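PDB 5C82: nourseothricin acetyltransferase from Streptomyces noursei, which probably inactivates the streptothricin-type antibiotic nourseothricin by acetylation, using acetyl-CoA as other GNAT-family acetyltransferases do. Local coordinates for residues Tyr12-Pro17 with Arg80-Tyr85; Gly93-Ser98 with Glu109-Ala114; Leu129-Ala134 with Met185-Pro190. The protein carries 1 engineered substitution. One frame throughout, in Å; residues are numbered along the deposited sequence.

Interaction 1 (Tyr12-Pro17 with Arg80-Tyr85); sequences YRTSVP and RTFVAY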
ATOM      1  N   TYR A  12      19.705 -22.146   8.102  1.00 18.52           N
ATOM      2  CA  TYR A  12      18.813 -21.004   8.249  1.00 17.79           C
ATOM      3  C   TYR A  12      18.910 -20.447   9.632  1.00 20.94           C
ATOM      4  O   TYR A  12      19.006 -21.205  10.582  1.00 19.16           O
ATOM      5  CB  TYR A  12      17.358 -21.425   7.986  1.00 18.55           C
ATOM      6  CG  TYR A  12      17.125 -22.021   6.622  1.00 19.72           C
ATOM      7  CD1 TYR A  12      17.255 -23.392   6.404  1.00 20.73           C
ATOM      8  CD2 TYR A  12      16.712 -21.224   5.554  1.00 20.99           C
ATOM      9  CE1 TYR A  12      17.036 -23.946   5.144  1.00 21.32           C
ATOM     10  CE2 TYR A  12      16.512 -21.765   4.285  1.00 21.39           C
ATOM     11  CZ  TYR A  12      16.691 -23.123   4.083  1.00 25.52           C
ATOM     12  OH  TYR A  12      16.479 -23.635   2.834  1.00 24.36           O
ATOM     13  N   ARG A  13      18.858 -19.118   9.748  1.00 18.44           N
ATOM     14  CA  ARG A  13      18.893 -18.421  11.029  1.00 18.09           C
ATOM     15  C   ARG A  13      18.386 -16.983  10.915  1.00 20.39           C
ATOM     16  O   ARG A  13      18.157 -16.464   9.820  1.00 18.86           O
ATOM     17  CB  ARG A  13      20.322 -18.427  11.646  1.00 18.23           C
ATOM     18  CG  ARG A  13      21.440 -17.882  10.765  1.00 17.63           C
ATOM     19  CD  ARG A  13      22.698 -17.639  11.599  1.00 18.34           C
ATOM     20  NE  ARG A  13      23.857 -17.248  10.791  1.00 17.38           N
ATOM     21  CZ  ARG A  13      24.062 -16.023  10.310  1.00 29.55           C
ATOM     22  NH1 ARG A  13      23.198 -15.050  10.564  1.00 16.67           N
ATOM     23  NH2 ARG A  13      25.140 -15.760   9.587  1.00 21.25           N
ATOM     24  N   THR A  14      18.267 -16.330  12.060  1.00 16.40           N
ATOM     25  CA  THR A  14      17.948 -14.923  12.107  1.00 17.18           C
ATOM     26  C   THR A  14      19.260 -14.204  11.714  1.00 21.29           C
ATOM     27  O   THR A  14      20.360 -14.728  11.974  1.00 20.93           O
ATOM     28  CB  THR A  14      17.344 -14.573  13.466  1.00 20.42           C
ATOM     29  OG1 THR A  14      16.045 -15.163  13.521  1.00 17.47           O
ATOM     30  CG2 THR A  14      17.206 -13.085  13.678  1.00 19.38           C
ATOM     31  N   SER A  15      19.140 -13.096  10.979  1.00 17.11           N
ATOM     32  CA  SER A  15      20.302 -12.328  10.542  1.00 17.49           C
ATOM     33  C   SER A  15      21.018 -11.702  11.765  1.00 23.27           C
ATOM     34  O   SER A  15      20.412 -11.506  12.822  1.00 19.85           O
ATOM     35  CB  SER A  15      19.876 -11.196   9.615  1.00 19.31           C
ATOM     36  OG  SER A  15      19.246 -10.184  10.389  1.00 26.41           O
ATOM     37  N   VAL A  16      22.298 -11.356  11.576  1.00 23.27           N
ATOM     38  CA  VAL A  16      23.148 -10.688  12.561  1.00 23.81           C
ATOM     39  C   VAL A  16      23.737  -9.468  11.836  1.00 29.86           C
ATOM     40  O   VAL A  16      23.748  -9.493  10.596  1.00 27.54           O
ATOM     41  CB  VAL A  16      24.240 -11.621  13.177  1.00 26.29           C
ATOM     42  CG1 VAL A  16      23.605 -12.719  14.040  1.00 26.70           C
ATOM     43  CG2 VAL A  16      25.173 -12.217  12.119  1.00 25.04           C
ATOM     44  N   PRO A  17      24.222  -8.404  12.542  1.00 28.77           N
ATOM     45  CA  PRO A  17      24.778  -7.235  11.814  1.00 29.66           C
ATOM     46  C   PRO A  17      25.818  -7.587  10.746  1.00 33.85           C
ATOM     47  O   PRO A  17      25.782  -7.003   9.672  1.00 34.56           O
ATOM     48  CB  PRO A  17      25.376  -6.360  12.925  1.00 31.33           C
ATOM     49  CG  PRO A  17      24.617  -6.738  14.141  1.00 35.70           C
ATOM     50  CD  PRO A  17      24.271  -8.199  14.004  1.00 30.50           C
ATOM     51  N   ARG A  80      11.916  -8.521  11.463  1.00 33.62           N
ATOM     52  CA  ARG A  80      12.875  -9.635  11.471  1.00 29.80           C
ATOM     53  C   ARG A  80      13.386  -9.972  10.070  1.00 27.09           C
ATOM     54  O   ARG A  80      12.640  -9.855   9.101  1.00 24.30           O
ATOM     55  CB  ARG A  80      12.276 -10.891  12.112  1.00 27.80           C
ATOM     56  CG  ARG A  80      13.326 -11.885  12.625  1.00 35.33           C
ATOM     57  CD  ARG A  80      12.677 -12.802  13.615  1.00 46.44           C
ATOM     58  NE  ARG A  80      13.623 -13.587  14.395  1.00 64.25           N
ATOM     59  CZ  ARG A  80      13.477 -13.833  15.690  1.00 76.41           C
ATOM     60  NH1 ARG A  80      12.442 -13.330  16.356  1.00 54.63           N
ATOM     61  NH2 ARG A  80      14.372 -14.569  16.336  1.00 67.08           N
ATOM     62  N   THR A  81      14.657 -10.399   9.984  1.00 20.28           N
ATOM     63  CA  THR A  81      15.308 -10.858   8.759  1.00 19.14           C
ATOM     64  C   THR A  81      15.808 -12.285   8.977  1.00 21.16           C
ATOM     65  O   THR A  81      16.530 -12.545   9.936  1.00 20.07           O
ATOM     66  CB  THR A  81      16.472  -9.925   8.326  1.00 23.93           C
ATOM     67  OG1 THR A  81      15.980  -8.609   8.110  1.00 28.79           O
ATOM     68  CG2 THR A  81      17.199 -10.416   7.056  1.00 16.19           C
ATOM     69  N   PHE A  82      15.446 -13.194   8.062  1.00 17.64           N
ATOM     70  CA  PHE A  82      15.920 -14.570   8.058  1.00 16.90           C
ATOM     71  C   PHE A  82      16.852 -14.766   6.875  1.00 19.39           C
ATOM     72  O   PHE A  82      16.557 -14.309   5.771  1.00 16.39           O
ATOM     73  CB  PHE A  82      14.762 -15.574   8.005  1.00 18.53           C
ATOM     74  CG  PHE A  82      13.817 -15.461   9.167  1.00 20.30           C
ATOM     75  CD1 PHE A  82      14.139 -16.018  10.401  1.00 23.90           C
ATOM     76  CD2 PHE A  82      12.566 -14.879   9.008  1.00 23.05           C
ATOM     77  CE1 PHE A  82      13.256 -15.925  11.476  1.00 26.48           C
ATOM     78  CE2 PHE A  82      11.681 -14.783  10.081  1.00 27.28           C
ATOM     79  CZ  PHE A  82      12.020 -15.323  11.305  1.00 26.92           C
ATOM     80  N   VAL A  83      17.993 -15.423   7.114  1.00 17.90           N
ATOM     81  CA  VAL A  83      19.002 -15.682   6.079  1.00 16.67           C
ATOM     82  C   VAL A  83      19.122 -17.170   5.854  1.00 20.77           C
ATOM     83  O   VAL A  83      18.917 -17.945   6.784  1.00 21.22           O
ATOM     84  CB  VAL A  83      20.391 -15.051   6.422  1.00 18.90           C
ATOM     85  CG1 VAL A  83      20.371 -13.525   6.293  1.00 17.24           C
ATOM     86  CG2 VAL A  83      20.899 -15.497   7.805  1.00 18.68           C
ATOM     87  N   ALA A  84      19.504 -17.557   4.647  1.00 17.39           N
ATOM     88  CA  ALA A  84      19.770 -18.943   4.241  1.00 17.66           C
ATOM     89  C   ALA A  84      21.181 -19.001   3.673  1.00 21.06           C
ATOM     90  O   ALA A  84      21.499 -18.243   2.755  1.00 21.10           O
ATOM     91  CB  ALA A  84      18.773 -19.398   3.180  1.00 18.02           C
ATOM     92  N   TYR A  85      22.040 -19.843   4.253  1.00 17.73           N
ATOM     93  CA  TYR A  85      23.429 -20.004   3.793  1.00 17.70           C
ATOM     94  C   TYR A  85      23.650 -21.392   3.209  1.00 23.45           C
ATOM     95  O   TYR A  85      23.186 -22.383   3.760  1.00 21.40           O
ATOM     96  CB  TYR A  85      24.431 -19.735   4.931  1.00 17.55           C
ATOM     97  CG  TYR A  85      24.726 -18.264   5.140  1.00 19.37           C
ATOM     98  CD1 TYR A  85      23.950 -17.491   5.998  1.00 20.53           C
ATOM     99  CD2 TYR A  85      25.797 -17.649   4.497  1.00 20.50           C
ATOM    100  CE1 TYR A  85      24.202 -16.135   6.175  1.00 21.06           C
ATOM    101  CE2 TYR A  85      26.067 -16.289   4.675  1.00 21.00           C
ATOM    102  CZ  TYR A  85      25.264 -15.538   5.514  1.00 28.45           C
ATOM    103  OH  TYR A  85      25.524 -14.203   5.693  1.00 29.03           O
TER
HETATM  104  O   HOH W   1      16.979  -9.941  11.926  1.00 21.27           O
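Arg13 and Val83 form a hydrogen-bonded pair where the first strand of the GNAT fold, 11-14, lies antiparallel to strand 79-85 as the outermost strand of the main sheet within the chain. Val83 N gives a bond of 2.9 Å to Arg13 O, and Arg13 N returns one to Val83 O. The ladder closes with Ser15 N to Thr81 O at 2.9 Å, just as the chain leaves the strand.

On the face carrying Arg13 and Val83, Arg13 CG is placed between its backbone N and carbonyl carbon (chi1 55°). The side chain, extended from CG to NE, crosses Val83, and Val83 CG2 lies over one face of the Arg13 guanidinium, 3.6 Å from Arg13 NH1. Farther along, Arg13 NH2 comes within 3.6 Å of Tyr85 CE1, the two planes 27° apart. Asp19 ties this end down, salt-bridged to Arg13 NH1 and hydrogen-bonded to Tyr85 OH, while Arg13 NH1 also bonds Thr14 O.

Tyr12 and Ala84 occupy the other face, which packs on helix 122-137; Tyr12 CE2 lies 3.5 Å from Ala84 CB.

Thr14 and Arg80 cross at about a right angle. Thr14 OG1 accepts from Arg80 NE at 3.0 Å, lying in the guanidinium plane with an N-H...O angle of 160°, and takes a second, weak bond from Arg80 NH2 at 3.3 Å.

Interaction 2 (Gly93-Ser98 with Glu109-Ala114); sequences GFVVVS and EDIEVA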
ATOM      1  N   GLY A  93      20.141 -16.707   0.190  1.00 19.58           N
ATOM      2  CA  GLY A  93      18.940 -15.896   0.204  1.00 19.42           C
ATOM      3  C   GLY A  93      18.574 -15.319   1.544  1.00 24.26           C
ATOM      4  O   GLY A  93      19.143 -15.704   2.568  1.00 24.19           O
ATOM      5  N   PHE A  94      17.629 -14.358   1.526  1.00 19.55           N
ATOM      6  CA  PHE A  94      17.124 -13.707   2.735  1.00 18.98           C
ATOM      7  C   PHE A  94      15.673 -13.297   2.579  1.00 22.77           C
ATOM      8  O   PHE A  94      15.174 -13.164   1.459  1.00 24.32           O
ATOM      9  CB  PHE A  94      18.008 -12.487   3.140  1.00 20.37           C
ATOM     10  CG  PHE A  94      17.951 -11.322   2.178  1.00 20.85           C
ATOM     11  CD1 PHE A  94      18.818 -11.253   1.092  1.00 22.08           C
ATOM     12  CD2 PHE A  94      17.024 -10.295   2.355  1.00 22.80           C
ATOM     13  CE1 PHE A  94      18.748 -10.192   0.187  1.00 24.00           C
ATOM     14  CE2 PHE A  94      16.945  -9.236   1.440  1.00 25.47           C
ATOM     15  CZ  PHE A  94      17.809  -9.189   0.363  1.00 23.24           C
ATOM     16  N   VAL A  95      15.015 -13.044   3.691  1.00 18.82           N
ATOM     17  CA  VAL A  95      13.629 -12.539   3.722  1.00 18.28           C
ATOM     18  C   VAL A  95      13.548 -11.534   4.877  1.00 21.13           C
ATOM     19  O   VAL A  95      14.043 -11.799   5.980  1.00 19.56           O
ATOM     20  CB  VAL A  95      12.527 -13.657   3.787  1.00 21.51           C
ATOM     21  CG1 VAL A  95      12.570 -14.450   5.093  1.00 20.43           C
ATOM     22  CG2 VAL A  95      11.130 -13.079   3.559  1.00 21.38           C
ATOM     23  N   VAL A  96      12.983 -10.369   4.599  1.00 18.40           N
ATOM     24  CA  VAL A  96      12.800  -9.327   5.596  1.00 17.52           C
ATOM     25  C   VAL A  96      11.300  -9.273   5.799  1.00 21.85           C
ATOM     26  O   VAL A  96      10.542  -9.190   4.822  1.00 20.77           O
ATOM     27  CB  VAL A  96      13.395  -7.942   5.172  1.00 19.93           C
ATOM     28  CG1 VAL A  96      13.250  -6.906   6.294  1.00 18.98           C
ATOM     29  CG2 VAL A  96      14.854  -8.066   4.733  1.00 19.34           C
ATOM     30  N   VAL A  97      10.878  -9.348   7.060  1.00 18.44           N
ATOM     31  CA  VAL A  97       9.478  -9.308   7.459  1.00 18.04           C
ATOM     32  C   VAL A  97       9.244  -8.207   8.470  1.00 27.06           C
ATOM     33  O   VAL A  97      10.146  -7.847   9.239  1.00 27.61           O
ATOM     34  CB  VAL A  97       8.898 -10.685   7.911  1.00 21.20           C
ATOM     35  CG1 VAL A  97       9.092 -11.754   6.834  1.00 20.18           C
ATOM     36  CG2 VAL A  97       9.454 -11.155   9.264  1.00 20.92           C
ATOM     37  N   SER A  98       8.028  -7.661   8.452  1.00 25.19           N
ATOM     38  CA  SER A  98       7.582  -6.619   9.363  1.00 25.26           C
ATOM     39  C   SER A  98       6.137  -6.961   9.753  1.00 29.58           C
ATOM     40  O   SER A  98       5.352  -7.354   8.894  1.00 28.90           O
ATOM     41  CB  SER A  98       7.653  -5.262   8.673  1.00 28.54           C
ATOM     42  OG  SER A  98       6.888  -4.296   9.367  1.00 41.92           O
ATOM     43  N   GLU A 109       8.645  -7.629   3.398  1.00 23.49           N
ATOM     44  CA  GLU A 109       9.231  -6.392   2.841  1.00 23.01           C
ATOM     45  C   GLU A 109      10.114  -6.668   1.644  1.00 28.15           C
ATOM     46  O   GLU A 109      10.065  -5.953   0.645  1.00 28.30           O
ATOM     47  CB  GLU A 109      10.047  -5.635   3.897  1.00 23.89           C
ATOM     48  CG  GLU A 109       9.308  -5.343   5.185  1.00 31.89           C
ATOM     49  CD  GLU A 109       8.631  -3.990   5.263  1.00 59.16           C
ATOM     50  OE1 GLU A 109       8.067  -3.535   4.240  1.00 67.82           O
ATOM     51  OE2 GLU A 109       8.617  -3.410   6.372  1.00 49.06           O
ATOM     52  N   ASP A 110      10.909  -7.727   1.738  1.00 25.42           N
ATOM     53  CA  ASP A 110      11.861  -8.095   0.714  1.00 24.65           C
ATOM     54  C   ASP A 110      12.124  -9.564   0.836  1.00 25.87           C
ATOM     55  O   ASP A 110      12.162 -10.071   1.942  1.00 25.01           O
ATOM     56  CB  ASP A 110      13.168  -7.298   0.966  1.00 27.50           C
ATOM     57  CG  ASP A 110      14.079  -7.083  -0.239  1.00 44.28           C
ATOM     58  OD1 ASP A 110      13.624  -7.312  -1.385  1.00 47.69           O
ATOM     59  OD2 ASP A 110      15.244  -6.684  -0.035  1.00 49.89           O
ATOM     60  N   ILE A 111      12.294 -10.254  -0.288  1.00 22.97           N
ATOM     61  CA  ILE A 111      12.692 -11.668  -0.352  1.00 22.57           C
ATOM     62  C   ILE A 111      13.545 -11.824  -1.607  1.00 29.02           C
ATOM     63  O   ILE A 111      13.131 -11.378  -2.677  1.00 30.78           O
ATOM     64  CB  ILE A 111      11.534 -12.707  -0.220  1.00 25.19           C
ATOM     65  CG1 ILE A 111      12.086 -14.170  -0.264  1.00 24.80           C
ATOM     66  CG2 ILE A 111      10.388 -12.451  -1.244  1.00 25.78           C
ATOM     67  CD1 ILE A 111      11.085 -15.302   0.062  1.00 28.35           C
ATOM     68  N   GLU A 112      14.757 -12.357  -1.464  1.00 25.53           N
ATOM     69  CA  GLU A 112      15.667 -12.545  -2.590  1.00 26.00           C
ATOM     70  C   GLU A 112      16.500 -13.790  -2.458  1.00 27.49           C
ATOM     71  O   GLU A 112      16.950 -14.122  -1.364  1.00 28.61           O
ATOM     72  CB  GLU A 112      16.534 -11.300  -2.833  1.00 28.52           C
ATOM     73  CG  GLU A 112      15.986 -10.418  -3.950  1.00 41.82           C
ATOM     74  CD  GLU A 112      16.056  -8.927  -3.692  1.00 76.44           C
ATOM     75  OE1 GLU A 112      17.161  -8.418  -3.391  1.00 74.14           O
ATOM     76  OE2 GLU A 112      15.009  -8.258  -3.849  1.00 80.09           O
ATOM     77  N   VAL A 113      16.642 -14.519  -3.566  1.00 21.00           N
ATOM     78  CA  VAL A 113      17.399 -15.753  -3.655  1.00 19.84           C
ATOM     79  C   VAL A 113      18.469 -15.548  -4.748  1.00 26.23           C
ATOM     80  O   VAL A 113      18.148 -14.993  -5.798  1.00 26.19           O
ATOM     81  CB  VAL A 113      16.459 -16.976  -3.909  1.00 22.67           C
ATOM     82  CG1 VAL A 113      17.238 -18.288  -4.102  1.00 21.94           C
ATOM     83  CG2 VAL A 113      15.449 -17.133  -2.782  1.00 22.26           C
ATOM     84  N   ALA A 114      19.745 -15.947  -4.482  1.00 24.96           N
ATOM     85  CA  ALA A 114      20.860 -15.836  -5.443  1.00 24.97           C
ATOM     86  C   ALA A 114      20.495 -16.669  -6.673  1.00 27.39           C
ATOM     87  O   ALA A 114      19.920 -17.738  -6.497  1.00 25.31           O
ATOM     88  CB  ALA A 114      22.164 -16.311  -4.825  1.00 25.72           C
TER
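Phe94 and Glu112 pair in the antiparallel hairpin of strands 91-100 and 105-113, part of the central GNAT sheet. The tight part is the backbone: Phe94 and Glu112 exchange two N-H...O bonds, and Val96 N reaches Asp110 O at 2.8 Å in a nearly straight bond (174°). Gly93 CA lies 3.1 Å from Glu112 O. Val95 and Ile111 lie side by side on the face beneath helix 122-137, with CG2 of Val95 3.8 Å from CB of Ile111.

Toward Glu109 the ladder slackens. Glu109 and Asp110 both face Val96, a classic beta bulge, and Val96 O receives only weak bonds from Glu109 N and Asp110 N. Glu109 itself is exposed; a bend at chi2 (-94°) turns its CD toward Ser98. Glu109 OE2 lies 3.1 Å from Ser98 CB, a contact without a hydrogen bond.

On the face opposite the helix, Phe94 lies alongside Glu112, and both touch Leu26. The ring's edge is turned to Asp110, whose carboxylate plane stands 76° from the ring; Asp110 OD2 lies in the ring plane, 3.4 Å from Phe94 CE2.

Interaction 3 (Leu129-Ala134 with Met185-Pro190); sequences LATEFA and MSMPCP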
ATOM      1  N   LEU A 129       9.615 -19.841   7.065  1.00 15.73           N
ATOM      2  CA  LEU A 129      10.178 -19.192   8.263  1.00 16.85           C
ATOM      3  C   LEU A 129       9.420 -17.888   8.558  1.00 19.29           C
ATOM      4  O   LEU A 129       9.109 -17.614   9.717  1.00 17.31           O
ATOM      5  CB  LEU A 129      11.674 -18.916   8.080  1.00 17.90           C
ATOM      6  CG  LEU A 129      12.630 -20.135   8.185  1.00 24.33           C
ATOM      7  CD1 LEU A 129      14.071 -19.690   7.931  1.00 24.08           C
ATOM      8  CD2 LEU A 129      12.562 -20.811   9.575  1.00 25.76           C
ATOM      9  N   ALA A 130       9.054 -17.135   7.478  1.00 16.17           N
ATOM     10  CA  ALA A 130       8.234 -15.932   7.548  1.00 16.13           C
ATOM     11  C   ALA A 130       6.848 -16.304   8.106  1.00 17.71           C
ATOM     12  O   ALA A 130       6.335 -15.597   8.966  1.00 16.22           O
ATOM     13  CB  ALA A 130       8.094 -15.293   6.165  1.00 16.60           C
ATOM     14  N   THR A 131       6.300 -17.455   7.681  1.00 15.24           N
ATOM     15  CA  THR A 131       4.978 -17.954   8.101  1.00 15.45           C
ATOM     16  C   THR A 131       4.976 -18.310   9.585  1.00 20.69           C
ATOM     17  O   THR A 131       4.045 -17.929  10.289  1.00 20.86           O
ATOM     18  CB  THR A 131       4.495 -19.082   7.157  1.00 19.88           C
ATOM     19  OG1 THR A 131       4.375 -18.502   5.859  1.00 23.64           O
ATOM     20  CG2 THR A 131       3.137 -19.644   7.541  1.00 18.96           C
ATOM     21  N   GLU A 132       6.028 -18.980  10.069  1.00 19.10           N
ATOM     22  CA  GLU A 132       6.154 -19.335  11.495  1.00 18.54           C
ATOM     23  C   GLU A 132       6.161 -18.084  12.384  1.00 21.50           C
ATOM     24  O   GLU A 132       5.417 -18.031  13.357  1.00 22.61           O
ATOM     25  CB  GLU A 132       7.392 -20.213  11.740  1.00 19.16           C
ATOM     26  CG  GLU A 132       7.352 -21.563  11.024  1.00 19.31           C
ATOM     27  CD  GLU A 132       8.663 -22.330  11.053  1.00 27.91           C
ATOM     28  OE1 GLU A 132       9.671 -21.780  11.546  1.00 22.34           O
ATOM     29  OE2 GLU A 132       8.700 -23.466  10.532  1.00 31.51           O
ATOM     30  N   PHE A 133       6.952 -17.063  12.017  1.00 17.99           N
ATOM     31  CA  PHE A 133       7.016 -15.770  12.706  1.00 16.89           C
ATOM     32  C   PHE A 133       5.639 -15.081  12.721  1.00 22.21           C
ATOM     33  O   PHE A 133       5.266 -14.476  13.729  1.00 23.32           O
ATOM     34  CB  PHE A 133       8.061 -14.869  12.015  1.00 18.95           C
ATOM     35  CG  PHE A 133       8.315 -13.534  12.681  1.00 20.37           C
ATOM     36  CD1 PHE A 133       9.081 -13.448  13.838  1.00 24.08           C
ATOM     37  CD2 PHE A 133       7.764 -12.368  12.166  1.00 21.86           C
ATOM     38  CE1 PHE A 133       9.327 -12.204  14.443  1.00 24.80           C
ATOM     39  CE2 PHE A 133       8.007 -11.129  12.772  1.00 24.28           C
ATOM     40  CZ  PHE A 133       8.792 -11.053  13.899  1.00 22.43           C
ATOM     41  N   ALA A 134       4.888 -15.177  11.606  1.00 18.59           N
ATOM     42  CA  ALA A 134       3.541 -14.611  11.480  1.00 18.67           C
ATOM     43  C   ALA A 134       2.603 -15.261  12.509  1.00 24.25           C
ATOM     44  O   ALA A 134       1.875 -14.556  13.214  1.00 23.48           O
ATOM     45  CB  ALA A 134       3.007 -14.819  10.062  1.00 18.69           C
HETATM   46  N   MSE A 185      -0.024  -9.316  -3.180  1.00 14.36           N
HETATM   47  CA  MSE A 185      -0.478 -10.701  -3.011  1.00 13.07           C
HETATM   48  C   MSE A 185      -0.558 -11.053  -1.547  1.00 15.90           C
HETATM   49  O   MSE A 185       0.263 -10.603  -0.741  1.00 14.63           O
HETATM   50  CB  MSE A 185       0.409 -11.704  -3.784  1.00 14.96           C
HETATM   51  CG  MSE A 185       0.578 -11.367  -5.283  1.00 19.34           C
HETATM   52 SE   MSE A 185       1.646 -12.663  -6.220  0.79 23.27          SE
HETATM   53  CE  MSE A 185       0.284 -14.176  -6.345  1.00 19.59           C
ATOM     54  N   SER A 186      -1.562 -11.833  -1.186  1.00 12.60           N
ATOM     55  CA  SER A 186      -1.724 -12.210   0.201  1.00 12.66           C
ATOM     56  C   SER A 186      -2.035 -13.683   0.355  1.00 18.40           C
ATOM     57  O   SER A 186      -2.492 -14.339  -0.583  1.00 16.34           O
ATOM     58  CB  SER A 186      -2.791 -11.364   0.887  1.00 14.66           C
ATOM     59  OG  SER A 186      -4.068 -11.623   0.324  1.00 23.21           O
HETATM   60  N   MSE A 187      -1.817 -14.176   1.575  1.00 16.68           N
HETATM   61  CA  MSE A 187      -2.107 -15.539   1.968  1.00 17.68           C
HETATM   62  C   MSE A 187      -2.655 -15.498   3.378  1.00 21.81           C
HETATM   63  O   MSE A 187      -1.986 -14.890   4.213  1.00 21.11           O
HETATM   64  CB  MSE A 187      -0.800 -16.343   1.975  1.00 19.90           C
HETATM   65  CG  MSE A 187      -1.001 -17.782   2.113  1.00 28.50           C
HETATM   66 SE   MSE A 187       0.709 -18.655   2.094  1.00 38.31          SE
HETATM   67  CE  MSE A 187       1.344 -18.310   3.921  1.00 34.76           C
ATOM     68  N   PRO A 188      -3.786 -16.186   3.708  1.00 19.63           N
ATOM     69  CA  PRO A 188      -4.200 -16.259   5.121  1.00 20.60           C
ATOM     70  C   PRO A 188      -3.139 -17.041   5.913  1.00 26.38           C
ATOM     71  O   PRO A 188      -2.509 -17.958   5.371  1.00 23.45           O
ATOM     72  CB  PRO A 188      -5.533 -17.019   5.078  1.00 22.49           C
ATOM     73  CG  PRO A 188      -5.538 -17.751   3.806  1.00 26.30           C
ATOM     74  CD  PRO A 188      -4.674 -16.987   2.843  1.00 21.86           C
ATOM     75  N   CYS A 189      -2.924 -16.651   7.169  1.00 26.97           N
ATOM     76  CA  CYS A 189      -1.915 -17.266   8.024  1.00 30.23           C
ATOM     77  C   CYS A 189      -2.510 -18.467   8.798  1.00 36.51           C
ATOM     78  O   CYS A 189      -3.487 -18.286   9.508  1.00 34.84           O
ATOM     79  CB  CYS A 189      -1.288 -16.220   8.946  1.00 32.20           C
ATOM     80  SG  CYS A 189      -0.061 -16.881  10.097  1.00 37.51           S
ATOM     81  N   PRO A 190      -1.981 -19.710   8.597  1.00 37.52           N
ATOM     82  CA  PRO A 190      -2.552 -20.898   9.282  1.00 42.59           C
ATOM     83  C   PRO A 190      -2.685 -20.803  10.806  1.00 70.61           C
ATOM     84  O   PRO A 190      -1.699 -20.614  11.517  1.00 39.52           O
ATOM     85  CB  PRO A 190      -1.599 -22.030   8.883  1.00 43.59           C
ATOM     86  CG  PRO A 190      -0.943 -21.570   7.626  1.00 46.32           C
ATOM     87  CD  PRO A 190      -0.816 -20.084   7.759  1.00 40.88           C
TER
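Helix segment 129-134 and the chain end 185-190 approach without sharing any backbone bond, their nearest CA atoms, those of Thr131 and Cys189, being 6.9 Å apart. The meeting is small, with 167 Å² buried in all, and rests on van der Waals contacts between a helix and the end of strand 182-188 and the residues after it, in the helix-on-sheet layering of the GNAT fold.

Thr131 and Ala134, one turn apart on the helix, supply its side. Cys189 directs SG at them: the sulfur is anti to its own backbone N (chi1 178°), which sets it 3.7 Å from Ala134 CB. Cys189 SG also lies 3.9 Å from Ala134 C and 4.2 Å from Thr131 O, so it rests against the turn's backbone as well as the alanine methyl group.

Thr131 uses its two branches differently. OG1 of Thr131 is hydrogen-bonded to Met127 O, one turn back in the helix, and Met187 CE, the methyl of a selenomethionine, lies 3.6 Å from it. The Met187 chain bends at chi3 (78°), which swings CE away from an otherwise extended course, and the two side chains meet at about a right angle. The other branch, Thr131 CG2, touches Pro190 CD at 4.0 Å, again with the side chains crossing at about a right angle.

Leu142 of strand 141-147 touches Thr131, Ala134, Met187 and Cys189 alike, joining both partners to the sheet. Strand 182-188 runs between strands 141-147 and 163-168, with Ser186 packing on Ala170 of the second subunit, while the helix lies over the sheet, its Phe133 also reaching strand 79-85.

Overall arrangement
The three contacts follow one another along the chain and all reach the seven-stranded sheet. Interactions 1 and 2, with centres about 10 Å apart, are stitched together where strands 79-85 and 91-100 are neighbours, through probable backbone bonds such as Arg80 O to Val97 N. The centre of interaction 3 is about 17 Å from that of interaction 1 and about 14 Å from that of interaction 2. Its helix, 122-137, packs against residues of both other interactions: Leu129 and Phe133 on Tyr12, Arg80 and Phe82, and Ala130 and Phe133 on Val97. This helix directly follows strand 105-113, and the intervening loop probably binds acetyl-CoA, as in other GNAT enzymes.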